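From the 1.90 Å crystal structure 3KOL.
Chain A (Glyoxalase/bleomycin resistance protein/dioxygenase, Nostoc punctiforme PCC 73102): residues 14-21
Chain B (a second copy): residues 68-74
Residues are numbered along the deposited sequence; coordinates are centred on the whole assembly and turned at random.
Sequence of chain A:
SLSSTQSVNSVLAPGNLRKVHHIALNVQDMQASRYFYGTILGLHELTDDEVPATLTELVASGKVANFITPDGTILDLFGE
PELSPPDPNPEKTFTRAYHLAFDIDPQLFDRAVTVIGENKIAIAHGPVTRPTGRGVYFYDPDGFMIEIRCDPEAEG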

# COMPACT_ATOMS: atom_id res chain seq x y z
N PRO A 14 12.73 -4.09 -15.36
CA PRO A 14 12.09 -2.88 -14.86
C PRO A 14 10.98 -2.48 -15.82
O PRO A 14 11.19 -2.45 -17.04
CB PRO A 14 13.23 -1.87 -14.82
CG PRO A 14 14.14 -2.35 -15.91
CD PRO A 14 14.14 -3.84 -15.70
N GLY A 15 9.80 -2.21 -15.29
CA GLY A 15 8.69 -1.84 -16.15
C GLY A 15 7.64 -2.93 -16.26
O GLY A 15 6.48 -2.65 -16.55
N ASN A 16 8.04 -4.19 -16.05
CA ASN A 16 7.08 -5.30 -16.13
C ASN A 16 5.96 -5.07 -15.12
O ASN A 16 4.78 -5.17 -15.46
CB ASN A 16 7.77 -6.64 -15.88
CG ASN A 16 8.69 -7.04 -17.03
OD1 ASN A 16 8.73 -6.37 -18.07
ND2 ASN A 16 9.41 -8.14 -16.85
N LEU A 17 6.31 -4.79 -13.87
CA LEU A 17 5.30 -4.48 -12.88
C LEU A 17 5.08 -2.99 -13.18
O LEU A 17 5.82 -2.13 -12.72
CB LEU A 17 5.84 -4.70 -11.46
CG LEU A 17 6.18 -6.16 -11.14
CD1 LEU A 17 6.40 -6.31 -9.65
CD2 LEU A 17 5.04 -7.08 -11.59
N ARG A 18 4.06 -2.73 -13.99
CA ARG A 18 3.72 -1.39 -14.48
C ARG A 18 3.13 -0.38 -13.51
O ARG A 18 3.28 0.83 -13.70
CB ARG A 18 2.78 -1.52 -15.68
CG ARG A 18 1.62 -2.44 -15.42
CD ARG A 18 0.53 -2.37 -16.48
NE ARG A 18 1.00 -2.68 -17.82
CZ ARG A 18 0.21 -3.15 -18.78
NH1 ARG A 18 -1.08 -3.36 -18.55
NH2 ARG A 18 0.70 -3.39 -19.99
N LYS A 19 2.45 -0.86 -12.47
CA LYS A 19 1.85 0.04 -11.50
C LYS A 19 1.35 -0.72 -10.29
O LYS A 19 1.34 -1.95 -10.28
CB LYS A 19 0.68 0.79 -12.13
CG LYS A 19 -0.51 -0.11 -12.46
CD LYS A 19 -1.64 0.64 -13.15
CE LYS A 19 -2.86 -0.25 -13.31
NZ LYS A 19 -4.00 0.44 -13.98
N VAL A 20 0.95 0.03 -9.27
CA VAL A 20 0.37 -0.57 -8.07
C VAL A 20 -1.10 -0.57 -8.45
O VAL A 20 -1.69 0.49 -8.65
CB VAL A 20 0.57 0.32 -6.83
CG1 VAL A 20 -0.35 -0.15 -5.70
CG2 VAL A 20 2.03 0.26 -6.37
N HIS A 21 -1.68 -1.76 -8.55
CA HIS A 21 -3.08 -1.89 -8.93
C HIS A 21 -4.00 -1.61 -7.75
O HIS A 21 -5.00 -0.90 -7.89
CB HIS A 21 -3.33 -3.28 -9.52
CG HIS A 21 -4.71 -3.46 -10.07
ND1 HIS A 21 -5.80 -3.76 -9.28
CD2 HIS A 21 -5.18 -3.36 -11.34
CE1 HIS A 21 -6.88 -3.84 -10.03
NE2 HIS A 21 -6.53 -3.60 -11.28
N ILE B 68 10.42 2.29 -7.38
CA ILE B 68 9.27 2.91 -8.03
C ILE B 68 8.72 2.09 -9.19
O ILE B 68 9.44 1.31 -9.81
CB ILE B 68 9.64 4.27 -8.61
CG1 ILE B 68 10.71 4.10 -9.68
CG2 ILE B 68 10.11 5.19 -7.51
CD1 ILE B 68 10.82 5.26 -10.64
N THR B 69 7.44 2.27 -9.46
CA THR B 69 6.82 1.61 -10.60
C THR B 69 6.98 2.66 -11.70
O THR B 69 7.19 3.85 -11.41
CB THR B 69 5.33 1.29 -10.35
OG1 THR B 69 4.67 2.43 -9.80
CG2 THR B 69 5.20 0.12 -9.37
N PRO B 70 6.90 2.26 -12.97
CA PRO B 70 7.07 3.25 -14.04
C PRO B 70 6.09 4.43 -14.02
O PRO B 70 6.38 5.47 -14.61
CB PRO B 70 6.98 2.41 -15.32
CG PRO B 70 6.14 1.26 -14.91
CD PRO B 70 6.66 0.92 -13.54
N ASP B 71 4.95 4.28 -13.36
CA ASP B 71 3.99 5.38 -13.29
C ASP B 71 4.29 6.32 -12.11
O ASP B 71 3.53 7.25 -11.84
CB ASP B 71 2.56 4.84 -13.21
CG ASP B 71 2.29 4.07 -11.94
OD1 ASP B 71 3.27 3.72 -11.25
OD2 ASP B 71 1.11 3.82 -11.64
N GLY B 72 5.39 6.06 -11.40
CA GLY B 72 5.77 6.94 -10.30
C GLY B 72 5.47 6.56 -8.86
O GLY B 72 5.99 7.21 -7.95
N THR B 73 4.64 5.55 -8.62
CA THR B 73 4.34 5.15 -7.25
C THR B 73 5.60 4.63 -6.57
O THR B 73 6.34 3.82 -7.15
CB THR B 73 3.25 4.06 -7.20
OG1 THR B 73 2.10 4.50 -7.92
CG2 THR B 73 2.85 3.77 -5.76
N ILE B 74 5.82 5.07 -5.34
CA ILE B 74 7.01 4.67 -4.60
C ILE B 74 6.77 3.62 -3.53
O ILE B 74 5.75 3.65 -2.83
CB ILE B 74 7.66 5.89 -3.92
CG1 ILE B 74 8.06 6.92 -4.97
CG2 ILE B 74 8.89 5.45 -3.11
CD1 ILE B 74 8.47 8.28 -4.40
O HOH W 1 0.91 2.90 -9.40

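No hydrogen bond passes directly between the two stretches. The polar link runs instead through water 1, which accepts a hydrogen bond from the backbone A:Val20 N (2.9 Å to the water oxygen) and donates one to B:Asp71 OD2 (2.4 Å). B:Thr73 OG1 is also hydrogen-bonded to this water, at 2.5 Å. One strand amide of chain A is thus satisfied by a water held by two side chains of chain B. A carboxylate suits this place because it can accept from the water while its other oxygen serves the turn.

That turn is a type I beta turn from B:Thr69 to B:Gly72, closed by the backbone bond from B:Gly72 N to B:Thr69 O (2.9 Å). A second backbone bond, from B:Thr69 N to B:Thr73 O (3.0 Å), links the start of the turn to the residue that follows it. Side chains brace it further. B:Thr69 OG1 donates to B:Asp71 OD1 across a very short 2.4 Å, while B:Thr73 N makes weak bonds to B:Asp71 OD1 (3.5 Å) and B:Thr69 OG1 (3.3 Å). Proline fits the second position of the turn because its ring holds phi near the required value, here -58°. B:Gly72, with phi at 100°, adopts a conformation in which a beta carbon would jam against the preceding carbonyl oxygen; glycine avoids this.

The remaining contacts are van der Waals packing. B:Pro70 presents its ring to the backbone of chain A: its CD lies 3.3 Å from A:Leu17 O, and its CG lies 3.1 Å from A:Arg18 O and 4.2 Å from A:Gly15 CA. The compact ring, puckered C-gamma endo, can lie close to the carbonyl oxygens of A:Leu17 and A:Arg18, and it has the largest area covered by the opposing stretch of any residue here. A:Gly15, at phi 108°, also has a backbone conformation that calls for glycine.

Beside the water, the methyl groups A:Val20 CG2 and B:Thr73 CG2 meet at 3.7 Å. Threonine therefore does double duty, placing a hydroxyl at the water and a methyl against valine. B:Thr69 works similarly: its hydroxyl serves the turn, while its CB packs 3.9 Å from A:Lys19 CA and its CG2 lies 4.4 Å from A:Val20 CG2.

A:Lys19 contributes the base of its side chain rather than its charge. Its CB lies 3.1 Å from B:Asp71 OD2, but the extended chain leads its end away, leaving NZ far from that carboxylate. In A:Arg18 the CA-to-CB bond itself points away from the chain B stretch, and its NH1 is hydrogen-bonded elsewhere in the structure.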